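PDB 5T99: glycoside Hydrolase from Bacteroides uniformis, which is a family 2 glycoside hydrolase that binds galacto-isofagomine and probably cleaves beta-galactosidic linkages in sugars derived from agarose. Local coordinates for residues Phe212-Phe217 and Glu239-Glu244; Pro265-Leu270 and Leu359-Gly364; Gly624-Val629 and Ser678-Phe683; Arg763-Gly768 and Cys788-Gln793. All blocks are in the same frame, centred on the assembly; numbering follows the deposited sequence.

Overall arrangement
Followed from the N terminus, the four contacts come one after another, and none nests in or crosses another. Contact 1 closes a loop of 21 residues, the hairpin of strands 215-224 and 230-240. Contact 2 spans 88 residues and ties the start of strand 268-276, next to strand 215-224 in the same sheet, to helix 354-363 of the TIM barrel. Contact 3 pairs strands 626-633 and 677-682 in the DUF4982 region. Contact 4 pairs strands 761-766 and 787-793 in the C-terminal domain. Contacts 1 and 3 lie on opposite sides of the chain's centre, their centres about 80 Å apart. Contacts 2 and 4 lie closer in.

Contact 1 (Phe212-Phe217 and Glu239-Glu244)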
loop_
_atom_site.group_PDB
_atom_site.type_symbol
_atom_site.label_atom_id
_atom_site.label_comp_id
_atom_site.label_asym_id
_atom_site.label_seq_id
_atom_site.Cartn_x
_atom_site.Cartn_y
_atom_site.Cartn_z
ATOM N N PHE A 212 -34.451 16.078 -20.574
ATOM C CA PHE A 212 -35.066 15.789 -21.883
ATOM C C PHE A 212 -34.841 16.923 -22.895
ATOM O O PHE A 212 -35.494 16.960 -23.940
ATOM C CB PHE A 212 -36.568 15.452 -21.729
ATOM C CG PHE A 212 -36.828 14.118 -21.066
ATOM C CD1 PHE A 212 -36.462 12.922 -21.700
ATOM C CD2 PHE A 212 -37.438 14.044 -19.813
ATOM C CE1 PHE A 212 -36.691 11.687 -21.093
ATOM C CE2 PHE A 212 -37.671 12.813 -19.205
ATOM C CZ PHE A 212 -37.298 11.634 -19.844
ATOM N N GLY A 213 -33.905 17.829 -22.604
ATOM C CA GLY A 213 -33.550 18.919 -23.517
ATOM C C GLY A 213 -32.063 18.999 -23.831
ATOM O O GLY A 213 -31.222 18.754 -22.962
ATOM N N ASN A 214 -31.752 19.336 -25.084
ATOM C CA ASN A 214 -30.389 19.672 -25.515
ATOM C C ASN A 214 -29.918 20.916 -24.770
ATOM O O ASN A 214 -30.706 21.828 -24.554
ATOM C CB ASN A 214 -30.343 19.956 -27.024
ATOM C CG ASN A 214 -30.598 18.709 -27.877
ATOM O OD1 ASN A 214 -30.848 17.617 -27.370
ATOM N ND2 ASN A 214 -30.536 18.878 -29.188
ATOM N N GLY A 215 -28.644 20.950 -24.381
ATOM C CA GLY A 215 -28.078 22.112 -23.695
ATOM C C GLY A 215 -26.634 22.425 -24.058
ATOM O O GLY A 215 -25.892 21.556 -24.533
ATOM N N LYS A 216 -26.269 23.696 -23.853
ATOM C CA LYS A 216 -24.889 24.157 -23.850
ATOM C C LYS A 216 -24.582 24.588 -22.415
ATOM O O LYS A 216 -25.288 25.418 -21.854
ATOM C CB LYS A 216 -24.692 25.325 -24.823
ATOM C CG LYS A 216 -23.262 25.882 -24.841
ATOM C CD LYS A 216 -22.773 26.316 -26.229
ATOM C CE LYS A 216 -23.052 27.785 -26.541
ATOM N NZ LYS A 216 -22.061 28.710 -25.915
ATOM N N PHE A 217 -23.530 24.016 -21.830
ATOM C CA PHE A 217 -23.232 24.202 -20.406
ATOM C C PHE A 217 -21.854 24.804 -20.222
ATOM O O PHE A 217 -20.916 24.433 -20.926
ATOM C CB PHE A 217 -23.340 22.871 -19.674
ATOM C CG PHE A 217 -24.624 22.134 -19.955
ATOM C CD1 PHE A 217 -25.827 22.591 -19.441
ATOM C CD2 PHE A 217 -24.635 20.999 -20.756
ATOM C CE1 PHE A 217 -27.014 21.923 -19.702
ATOM C CE2 PHE A 217 -25.822 20.327 -21.026
ATOM C CZ PHE A 217 -27.009 20.791 -20.491
ATOM N N GLU A 239 -21.514 21.360 -25.483
ATOM C CA GLU A 239 -22.870 21.021 -25.932
ATOM C C GLU A 239 -23.099 19.523 -25.775
ATOM O O GLU A 239 -22.334 18.717 -26.292
ATOM C CB GLU A 239 -23.089 21.381 -27.403
ATOM C CG GLU A 239 -23.262 22.866 -27.688
ATOM C CD GLU A 239 -24.203 23.134 -28.859
ATOM O OE1 GLU A 239 -23.721 23.617 -29.910
ATOM O OE2 GLU A 239 -25.421 22.850 -28.725
ATOM N N VAL A 240 -24.161 19.165 -25.068
ATOM C CA VAL A 240 -24.536 17.777 -24.871
ATOM C C VAL A 240 -26.026 17.647 -25.144
ATOM O O VAL A 240 -26.835 18.362 -24.550
ATOM C CB VAL A 240 -24.242 17.317 -23.430
ATOM C CG1 VAL A 240 -24.331 15.804 -23.321
ATOM C CG2 VAL A 240 -22.873 17.817 -22.962
ATOM N N ALA A 241 -26.386 16.738 -26.047
ATOM C CA ALA A 241 -27.793 16.450 -26.336
ATOM C C ALA A 241 -28.453 15.689 -25.192
ATOM O O ALA A 241 -27.769 15.087 -24.345
ATOM C CB ALA A 241 -27.923 15.661 -27.629
ATOM N N ALA A 242 -29.787 15.715 -25.188
ATOM C CA ALA A 242 -30.589 15.055 -24.159
ATOM C C ALA A 242 -30.297 13.572 -24.127
ATOM O O ALA A 242 -30.219 12.928 -25.174
ATOM C CB ALA A 242 -32.068 15.270 -24.414
ATOM N N GLY A 243 -30.100 13.054 -22.918
ATOM C CA GLY A 243 -29.789 11.652 -22.699
ATOM C C GLY A 243 -28.352 11.250 -22.977
ATOM O O GLY A 243 -27.997 10.092 -22.730
ATOM N N GLU A 244 -27.524 12.186 -23.457
ATOM C CA GLU A 244 -26.178 11.879 -23.961
ATOM C C GLU A 244 -25.113 12.428 -23.022
ATOM O O GLU A 244 -25.412 13.119 -22.047
ATOM C CB GLU A 244 -25.962 12.461 -25.378
ATOM C CG GLU A 244 -26.965 12.014 -26.436
ATOM C CD GLU A 244 -26.620 10.680 -27.077
ATOM O OE1 GLU A 244 -26.124 9.756 -26.377
ATOM O OE2 GLU A 244 -26.856 10.569 -28.306
#
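Val240 and Gly215 form the last hydrogen-bonded pair at the open end of a beta hairpin, made by strands 215-224 and 230-240. The hairpin belongs to the four-stranded antiparallel sheet of the family 2 domain that precedes the barrel, a domain that is immunoglobulin-like in this family. Ala242, Glu239 and Val240 each bury more surface here than any other residue of the two segments. Val240 is paired with Gly215 through both its backbone N and its O. Its N donates to Gly215 O at 3.0 Å, and its O accepts from Gly215 N at 3.2 Å. Its side chain turns to the buried face, where CB meets Phe217 CE2 at 4.2 Å. The two side chains cross at about a right angle, and the Phe217 ring folds back so that one face turns toward Gly215 C, which lies near the rim.

Glu239 sits on the other face with Lys216, their backbones a non-hydrogen-bonded pair. The contact is between aliphatic parts: Glu239 CG lies 3.8 Å from Lys216 CD. The charged ends diverge, with Lys216 NZ 6.7 Å from Glu239 OE1, so no salt bridge forms.

Beyond the strands, Ala242 lies inside the type II turn Ala241-Glu244. Its CB presses against the Phe212-Gly213 peptide, 3.6 Å from Gly213 N. Asn214 bridges to the same residue. Its CG stands anti to its own carbonyl carbon (chi1 -68°), which swings the amide across to the turn. There Asn214 OD1 accepts from Ala242 N at 3.1 Å, with a nearly straight N-H...O angle of 165° and the donor tilted from the carbonyl plane.

Contact 2 (Pro265-Leu270 and Leu359-Gly364)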
loop_
_atom_site.group_PDB
_atom_site.type_symbol
_atom_site.label_atom_id
_atom_site.label_comp_id
_atom_site.label_asym_id
_atom_site.label_seq_id
_atom_site.Cartn_x
_atom_site.Cartn_y
_atom_site.Cartn_z
ATOM N N PRO A 265 6.472 17.167 -2.476
ATOM C CA PRO A 265 5.313 16.589 -3.161
ATOM C C PRO A 265 4.083 17.503 -3.090
ATOM O O PRO A 265 3.055 17.180 -2.467
ATOM C CB PRO A 265 5.108 15.280 -2.406
ATOM C CG PRO A 265 5.531 15.609 -1.009
ATOM C CD PRO A 265 6.686 16.538 -1.156
ATOM N N TYR A 266 4.206 18.637 -3.767
ATOM C CA TYR A 266 3.209 19.672 -3.721
ATOM C C TYR A 266 1.988 19.276 -4.564
ATOM O O TYR A 266 2.131 18.897 -5.721
ATOM C CB TYR A 266 3.814 20.979 -4.228
ATOM C CG TYR A 266 2.942 22.174 -3.979
ATOM C CD1 TYR A 266 3.206 23.042 -2.913
ATOM C CD2 TYR A 266 1.845 22.447 -4.813
ATOM C CE1 TYR A 266 2.416 24.157 -2.688
ATOM C CE2 TYR A 266 1.045 23.555 -4.604
ATOM C CZ TYR A 266 1.329 24.411 -3.536
ATOM O OH TYR A 266 0.519 25.509 -3.326
ATOM N N MET A 267 0.805 19.402 -3.967
ATOM C CA MET A 267 -0.455 19.019 -4.576
ATOM C C MET A 267 -1.323 20.242 -4.781
ATOM O O MET A 267 -1.380 21.119 -3.920
ATOM C CB MET A 267 -1.207 18.055 -3.653
ATOM C CG MET A 267 -0.541 16.688 -3.497
ATOM S SD MET A 267 -0.414 15.823 -5.068
ATOM C CE MET A 267 -2.131 15.405 -5.368
ATOM N N TYR A 268 -1.988 20.283 -5.926
ATOM C CA TYR A 268 -3.002 21.285 -6.224
ATOM C C TYR A 268 -4.341 20.596 -6.100
ATOM O O TYR A 268 -4.414 19.375 -6.106
ATOM C CB TYR A 268 -2.829 21.836 -7.650
ATOM C CG TYR A 268 -1.695 22.818 -7.822
ATOM C CD1 TYR A 268 -1.897 24.182 -7.650
ATOM C CD2 TYR A 268 -0.422 22.385 -8.152
ATOM C CE1 TYR A 268 -0.859 25.097 -7.811
ATOM C CE2 TYR A 268 0.635 23.285 -8.314
ATOM C CZ TYR A 268 0.412 24.645 -8.154
ATOM O OH TYR A 268 1.444 25.534 -8.322
ATOM N N LYS A 269 -5.391 21.398 -5.991
ATOM C CA LYS A 269 -6.776 20.932 -6.001
ATOM C C LYS A 269 -7.554 21.635 -7.128
ATOM O O LYS A 269 -7.540 22.866 -7.223
ATOM C CB LYS A 269 -7.422 21.211 -4.648
ATOM C CG LYS A 269 -8.863 20.731 -4.502
ATOM C CD LYS A 269 -9.417 21.000 -3.102
ATOM C CE LYS A 269 -8.866 20.007 -2.079
ATOM N NZ LYS A 269 -9.356 20.303 -0.694
ATOM N N LEU A 270 -8.221 20.841 -7.969
ATOM C CA LEU A 270 -9.068 21.348 -9.050
ATOM C C LEU A 270 -10.526 21.286 -8.629
ATOM O O LEU A 270 -11.035 20.200 -8.369
ATOM C CB LEU A 270 -8.889 20.505 -10.318
ATOM C CG LEU A 270 -9.879 20.739 -11.466
ATOM C CD1 LEU A 270 -9.738 22.162 -12.002
ATOM C CD2 LEU A 270 -9.688 19.709 -12.568
ATOM N N LEU A 359 -2.077 9.031 -0.455
ATOM C CA LEU A 359 -0.910 9.134 0.424
ATOM C C LEU A 359 0.380 9.186 -0.368
ATOM O O LEU A 359 1.245 10.021 -0.094
ATOM C CB LEU A 359 -0.885 7.997 1.457
ATOM C CG LEU A 359 -1.976 8.101 2.539
ATOM C CD1 LEU A 359 -2.119 6.794 3.310
ATOM C CD2 LEU A 359 -1.663 9.236 3.499
ATOM N N CYS A 360 0.506 8.312 -1.362
ATOM C CA CYS A 360 1.687 8.300 -2.240
ATOM C C CYS A 360 1.875 9.652 -2.913
ATOM O O CYS A 360 2.990 10.171 -2.937
ATOM C CB CYS A 360 1.590 7.190 -3.305
ATOM S SG CYS A 360 1.690 5.500 -2.648
ATOM N N ASP A 361 0.786 10.217 -3.436
ATOM C CA ASP A 361 0.780 11.589 -3.975
ATOM C C ASP A 361 1.340 12.589 -2.943
ATOM O O ASP A 361 2.307 13.311 -3.226
ATOM C CB ASP A 361 -0.639 12.044 -4.366
ATOM C CG ASP A 361 -1.229 11.283 -5.553
ATOM O OD1 ASP A 361 -0.495 10.635 -6.313
ATOM O OD2 ASP A 361 -2.466 11.361 -5.737
ATOM N N ARG A 362 0.721 12.609 -1.759
ATOM C CA ARG A 362 1.108 13.509 -0.661
ATOM C C ARG A 362 2.525 13.300 -0.128
ATOM O O ARG A 362 3.145 14.249 0.335
ATOM C CB ARG A 362 0.119 13.394 0.503
ATOM C CG ARG A 362 -0.831 14.571 0.607
ATOM C CD ARG A 362 -2.017 14.306 1.526
ATOM N NE ARG A 362 -1.720 13.428 2.658
ATOM C CZ ARG A 362 -1.136 13.811 3.789
ATOM N NH1 ARG A 362 -0.924 12.923 4.750
ATOM N NH2 ARG A 362 -0.751 15.074 3.956
ATOM N N MET A 363 3.027 12.069 -0.196
ATOM C CA MET A 363 4.349 11.710 0.362
ATOM C C MET A 363 5.477 11.589 -0.682
ATOM O O MET A 363 6.607 11.222 -0.339
ATOM C CB MET A 363 4.220 10.416 1.181
ATOM C CG MET A 363 3.360 10.577 2.436
ATOM S SD MET A 363 2.861 9.018 3.198
ATOM C CE MET A 363 4.444 8.471 3.819
ATOM N N GLY A 364 5.168 11.875 -1.950
ATOM C CA GLY A 364 6.176 11.962 -2.993
ATOM C C GLY A 364 6.742 10.652 -3.492
ATOM O O GLY A 364 7.868 10.617 -3.984
#
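Pro265 rests on the C-terminal end of helix 354-363, at the boundary between the immunoglobulin-like domain and the TIM barrel. This is the tight part of the contact. The proline ring approaches the last turn with CB and CG foremost. Pro265 CG is 3.1 Å from Arg362 O, and Pro265 CB is 3.5 Å from Asp361 O. The helix ends in a Schellman motif at Gly364, whose phi is positive. Gly364 has no side chain, and Pro265 CB comes within 3.4 Å of Gly364 N.

Met267 makes a looser second touch. Its CG is anti to the carbonyl carbon (chi1 -68°), and further bends bring the thioether end across the side chain of Asp361 at about a right angle. Met267 CE lies 3.8 Å from Asp361 CB, with SD almost as near. The carboxylate itself is engaged by the barrel: OD2 bonds to His406 and OD1 to Ser408. On the solvent side, Arg362 is exposed and its side chain leaves the backbone away from 265-270. It is modelled in two conformers, and the one given makes a long, weak ion pair with Glu331.

No hydrogen bond links 265-270 to 359-364. Asp361 O instead takes a bond from Trp260 NE1, and Gly364 O one from Gln262 NE2, both from the loop leading to Pro265. The two segments therefore meet by van der Waals packing, in which polarised C-H groups of Pro265 may be drawn weakly to the carbonyl oxygens at the helix end.

Contact 3 (Gly624-Val629 and Ser678-Phe683)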
loop_
_atom_site.group_PDB
_atom_site.type_symbol
_atom_site.label_atom_id
_atom_site.label_comp_id
_atom_site.label_asym_id
_atom_site.label_seq_id
_atom_site.Cartn_x
_atom_site.Cartn_y
_atom_site.Cartn_z
ATOM N N GLY A 624 31.573 -19.313 25.467
ATOM C CA GLY A 624 32.112 -20.365 24.598
ATOM C C GLY A 624 31.661 -20.288 23.148
ATOM O O GLY A 624 32.392 -20.723 22.256
ATOM N N MET A 625 30.464 -19.747 22.899
ATOM C CA MET A 625 29.962 -19.563 21.524
ATOM C C MET A 625 30.745 -18.469 20.813
ATOM O O MET A 625 31.139 -17.477 21.423
ATOM C CB MET A 625 28.468 -19.194 21.508
ATOM C CG MET A 625 27.533 -20.282 22.012
ATOM S SD MET A 625 25.849 -19.691 22.282
ATOM C CE MET A 625 25.222 -19.701 20.601
ATOM N N ASN A 626 30.977 -18.676 19.523
ATOM C CA ASN A 626 31.536 -17.652 18.648
ATOM C C ASN A 626 30.343 -17.007 17.938
ATOM O O ASN A 626 29.599 -17.689 17.252
ATOM C CB ASN A 626 32.520 -18.275 17.647
ATOM C CG ASN A 626 33.464 -17.251 17.040
ATOM O OD1 ASN A 626 33.145 -16.600 16.036
ATOM N ND2 ASN A 626 34.640 -17.103 17.651
ATOM N N ILE A 627 30.149 -15.709 18.147
ATOM C CA ILE A 627 29.012 -14.978 17.601
ATOM C C ILE A 627 29.471 -14.222 16.352
ATOM O O ILE A 627 30.368 -13.369 16.447
ATOM C CB ILE A 627 28.444 -13.976 18.631
ATOM C CG1 ILE A 627 28.196 -14.656 19.997
ATOM C CG2 ILE A 627 27.167 -13.319 18.108
ATOM C CD1 ILE A 627 27.265 -15.849 19.969
ATOM N N PRO A 628 28.897 -14.551 15.170
ATOM C CA PRO A 628 29.164 -13.695 14.009
ATOM C C PRO A 628 28.426 -12.375 14.200
ATOM O O PRO A 628 27.216 -12.385 14.440
ATOM C CB PRO A 628 28.594 -14.492 12.819
ATOM C CG PRO A 628 28.215 -15.830 13.351
ATOM C CD PRO A 628 28.015 -15.683 14.823
ATOM N N VAL A 629 29.151 -11.263 14.151
ATOM C CA VAL A 629 28.551 -9.950 14.388
ATOM C C VAL A 629 28.631 -9.162 13.096
ATOM O O VAL A 629 29.713 -8.963 12.549
ATOM C CB VAL A 629 29.230 -9.195 15.560
ATOM C CG1 VAL A 629 28.819 -7.724 15.603
ATOM C CG2 VAL A 629 28.874 -9.866 16.878
ATOM N N SER A 678 31.800 -7.304 9.213
ATOM C CA SER A 678 31.659 -8.478 10.082
ATOM C C SER A 678 32.850 -8.748 11.003
ATOM O O SER A 678 34.008 -8.522 10.647
ATOM C CB SER A 678 31.368 -9.729 9.242
ATOM O OG SER A 678 32.307 -9.847 8.195
ATOM N N TRP A 679 32.521 -9.255 12.185
ATOM C CA TRP A 679 33.488 -9.683 13.186
ATOM C C TRP A 679 33.079 -11.066 13.672
ATOM O O TRP A 679 31.883 -11.381 13.700
ATOM C CB TRP A 679 33.470 -8.720 14.382
ATOM C CG TRP A 679 34.054 -7.357 14.133
ATOM C CD1 TRP A 679 35.295 -6.921 14.493
ATOM C CD2 TRP A 679 33.404 -6.242 13.509
ATOM N NE1 TRP A 679 35.465 -5.610 14.118
ATOM C CE2 TRP A 679 34.319 -5.168 13.517
ATOM C CE3 TRP A 679 32.139 -6.049 12.940
ATOM C CZ2 TRP A 679 34.012 -3.915 12.972
ATOM C CZ3 TRP A 679 31.832 -4.809 12.401
ATOM C CH2 TRP A 679 32.763 -3.753 12.422
ATOM N N ASP A 680 34.065 -11.877 14.052
ATOM C CA ASP A 680 33.825 -13.115 14.797
ATOM C C ASP A 680 34.245 -12.879 16.241
ATOM O O ASP A 680 35.436 -12.737 16.533
ATOM C CB ASP A 680 34.601 -14.290 14.190
ATOM C CG ASP A 680 33.812 -15.020 13.115
ATOM O OD1 ASP A 680 32.715 -15.549 13.418
ATOM O OD2 ASP A 680 34.300 -15.073 11.967
ATOM N N VAL A 681 33.259 -12.839 17.135
ATOM C CA VAL A 681 33.462 -12.408 18.512
ATOM C C VAL A 681 33.188 -13.570 19.458
ATOM O O VAL A 681 32.088 -14.117 19.440
ATOM C CB VAL A 681 32.516 -11.236 18.863
ATOM C CG1 VAL A 681 32.837 -10.676 20.247
ATOM C CG2 VAL A 681 32.608 -10.147 17.799
ATOM N N PRO A 682 34.188 -13.969 20.274
ATOM C CA PRO A 682 33.883 -14.890 21.378
ATOM C C PRO A 682 33.046 -14.184 22.442
ATOM O O PRO A 682 33.394 -13.080 22.880
ATOM C CB PRO A 682 35.269 -15.276 21.911
ATOM C CG PRO A 682 36.189 -15.060 20.755
ATOM C CD PRO A 682 35.643 -13.835 20.076
ATOM N N PHE A 683 31.938 -14.808 22.828
ATOM C CA PHE A 683 30.974 -14.161 23.706
ATOM C C PHE A 683 31.449 -14.048 25.157
ATOM O O PHE A 683 31.456 -15.039 25.896
ATOM C CB PHE A 683 29.625 -14.882 23.668
ATOM C CG PHE A 683 28.597 -14.249 24.554
ATOM C CD1 PHE A 683 27.989 -13.061 24.179
ATOM C CD2 PHE A 683 28.265 -14.812 25.781
ATOM C CE1 PHE A 683 27.043 -12.458 25.000
ATOM C CE2 PHE A 683 27.329 -14.214 26.609
ATOM C CZ PHE A 683 26.718 -13.032 26.223
#
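An antiparallel strand pair in the DUF4982 region joins Met625-Val629 to Trp679-Phe683. Strand 626-633 is the middle of a three-stranded sheet and strand 677-682 is one edge. Ile627 pairs with Val681 and Val629 with Trp679 as hydrogen-bonded pairs. Ile627 N donates to Val681 O at 2.8 Å, and Val681 N returns a bond to Ile627 O at 3.0 Å. Val629 N reaches Trp679 O in an almost straight bond of 176°. One more bond, Phe683 N to Met625 O at 3.1 Å, extends the ladder past the strand end.

The side chains of these pairs share the buried face. Val629 CG2 and Val681 CG2 touch at 3.9 Å, each branch being anti to its own carbonyl carbon. Ile627 CG1 lies 3.9 Å from Phe683 CB, the two side chains running side by side. Leu640 and Leu647 of the neighbouring sheet pack on this face, and Trp619 meets the Phe683 ring edge-to-face. Trp679 turns its ring edge to Val629 O, with CE3 at 3.8 Å; its NE1 bonds to Gly648 O, and Arg650 makes a cation-pi contact.

Pro628 and Pro682 lie on the other face with Asn626 and Asp680. Both prolines occupy non-hydrogen-bonded positions. Their lack of an N-H therefore costs this pairing no bond, and the ladder stays regular.

Contact 4 (Arg763-Gly768 and Cys788-Gln793); sequences RAVGNG and CMLIVQ
A classic beta bulge places Arg763 and Ala764 together opposite Ile791. Ile791 O takes both backbone donors: Arg763 N at 3.0 Å, in the carbonyl plane, and Ala764 N, also at 3.0 Å but tilted from that plane. The Arg763-Ile791 bond is bent, at 144°, whereas the Ala764 bond is straighter, at 167°. Ile791 N completes the pair by donating to Ala764 O. Further along, Gly766 and Met789 form the next hydrogen-bonded pair, with Gly766 N 2.9 Å from Met789 O.

The two strands belong to the four-stranded antiparallel sheet of the C-terminal domain, with 761-766 at its edge and 787-793 one strand in. On one face, Val765 CG1 meets Leu790 CD1 at 3.8 Å. Phe754 of the facing sheet packs against both. On the other face, Ile791 CD1 extends to Ala764 CB at 4.1 Å, while Pro320 from a barrel loop also touches Ala764. That contact, with Met321 against Arg763, brings this edge up to the barrel.

At the bulge end, Arg763 and Gln793 lie side by side, their CB atoms 4.0 Å apart. At the other end, Asn767 CB packs on Cys788 CB at 3.8 Å. Asn767 CG lies between its backbone N and carbonyl carbon (chi1 60°), turning the amide away from Cys788, so that ND2 bonds to Lys782 O and OD1 accepts from Arg781.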
loop_
_atom_site.group_PDB
_atom_site.type_symbol
_atom_site.label_atom_id
_atom_site.label_comp_id
_atom_site.label_asym_id
_atom_site.label_seq_id
_atom_site.Cartn_x
_atom_site.Cartn_y
_atom_site.Cartn_z
ATOM N N ARG A 763 -8.293 -1.451 19.700
ATOM C CA ARG A 763 -8.557 -1.791 18.292
ATOM C C ARG A 763 -7.918 -3.093 17.860
ATOM O O ARG A 763 -8.613 -3.966 17.318
ATOM C CB ARG A 763 -8.131 -0.662 17.346
ATOM C CG ARG A 763 -8.438 -0.906 15.866
ATOM C CD ARG A 763 -9.889 -1.307 15.593
ATOM N NE ARG A 763 -10.074 -1.650 14.187
ATOM C CZ ARG A 763 -9.704 -2.806 13.624
ATOM N NH1 ARG A 763 -9.126 -3.784 14.340
ATOM N NH2 ARG A 763 -9.909 -2.999 12.317
ATOM N N ALA A 764 -6.609 -3.227 18.064
ATOM C CA ALA A 764 -5.911 -4.462 17.671
ATOM C C ALA A 764 -4.544 -4.634 18.320
ATOM O O ALA A 764 -4.000 -3.700 18.899
ATOM C CB ALA A 764 -5.777 -4.528 16.148
ATOM N N VAL A 765 -4.005 -5.845 18.193
ATOM C CA VAL A 765 -2.658 -6.185 18.646
ATOM C C VAL A 765 -1.900 -7.016 17.623
ATOM O O VAL A 765 -2.500 -7.703 16.815
ATOM C CB VAL A 765 -2.675 -6.993 19.958
ATOM C CG1 VAL A 765 -2.923 -6.085 21.155
ATOM C CG2 VAL A 765 -3.702 -8.123 19.901
ATOM N N GLY A 766 -0.574 -6.959 17.682
ATOM C CA GLY A 766 0.275 -7.798 16.841
ATOM C C GLY A 766 1.641 -7.999 17.460
ATOM O O GLY A 766 1.966 -7.373 18.474
ATOM N N ASN A 767 2.423 -8.896 16.866
ATOM C CA ASN A 767 3.828 -9.071 17.259
ATOM C C ASN A 767 4.842 -9.438 16.147
ATOM O O ASN A 767 6.032 -9.624 16.447
ATOM C CB ASN A 767 3.919 -10.064 18.434
ATOM C CG ASN A 767 3.373 -11.444 18.102
ATOM O OD1 ASN A 767 3.075 -11.765 16.954
ATOM N ND2 ASN A 767 3.231 -12.271 19.126
ATOM N N GLY A 768 4.395 -9.535 14.889
ATOM C CA GLY A 768 5.270 -9.916 13.781
ATOM C C GLY A 768 5.646 -11.388 13.688
ATOM O O GLY A 768 6.529 -11.753 12.892
ATOM N N CYS A 788 5.911 -6.469 21.216
ATOM C CA CYS A 788 4.640 -6.623 20.551
ATOM C C CYS A 788 4.056 -5.211 20.350
ATOM O O CYS A 788 4.747 -4.213 20.591
ATOM C CB CYS A 788 3.734 -7.590 21.327
ATOM S SG CYS A 788 3.174 -7.052 22.950
ATOM N N MET A 789 2.825 -5.120 19.866
ATOM C CA MET A 789 2.303 -3.848 19.374
ATOM C C MET A 789 0.830 -3.754 19.680
ATOM O O MET A 789 0.059 -4.609 19.249
ATOM C CB MET A 789 2.533 -3.750 17.861
ATOM C CG MET A 789 2.015 -2.475 17.194
ATOM S SD MET A 789 2.954 -1.000 17.612
ATOM C CE MET A 789 4.541 -1.400 16.867
ATOM N N LEU A 790 0.460 -2.705 20.410
ATOM C CA LEU A 790 -0.923 -2.425 20.754
ATOM C C LEU A 790 -1.424 -1.325 19.832
ATOM O O LEU A 790 -0.726 -0.341 19.608
ATOM C CB LEU A 790 -1.015 -1.955 22.217
ATOM C CG LEU A 790 -2.393 -1.470 22.680
ATOM C CD1 LEU A 790 -3.376 -2.625 22.685
ATOM C CD2 LEU A 790 -2.324 -0.824 24.052
ATOM N N ILE A 791 -2.649 -1.471 19.333
ATOM C CA ILE A 791 -3.243 -0.461 18.464
ATOM C C ILE A 791 -4.527 0.049 19.102
ATOM O O ILE A 791 -5.451 -0.713 19.328
ATOM C CB ILE A 791 -3.506 -1.009 17.033
ATOM C CG1 ILE A 791 -2.213 -1.591 16.438
ATOM C CG2 ILE A 791 -4.022 0.102 16.121
ATOM C CD1 ILE A 791 -2.405 -2.405 15.174
ATOM N N VAL A 792 -4.582 1.341 19.393
ATOM C CA VAL A 792 -5.817 1.948 19.894
ATOM C C VAL A 792 -6.388 2.907 18.858
ATOM O O VAL A 792 -5.698 3.292 17.933
ATOM C CB VAL A 792 -5.645 2.621 21.283
ATOM C CG1 VAL A 792 -5.160 1.596 22.299
ATOM C CG2 VAL A 792 -4.719 3.839 21.239
ATOM N N GLN A 793 -7.662 3.251 19.028
ATOM C CA GLN A 793 -8.424 4.042 18.077
ATOM C C GLN A 793 -9.331 5.022 18.802
ATOM O O GLN A 793 -9.924 4.676 19.812
ATOM C CB GLN A 793 -9.282 3.124 17.221
ATOM C CG GLN A 793 -9.970 3.817 16.053
ATOM C CD GLN A 793 -10.538 2.829 15.055
ATOM O OE1 GLN A 793 -10.123 2.785 13.893
ATOM N NE2 GLN A 793 -11.493 2.036 15.499
#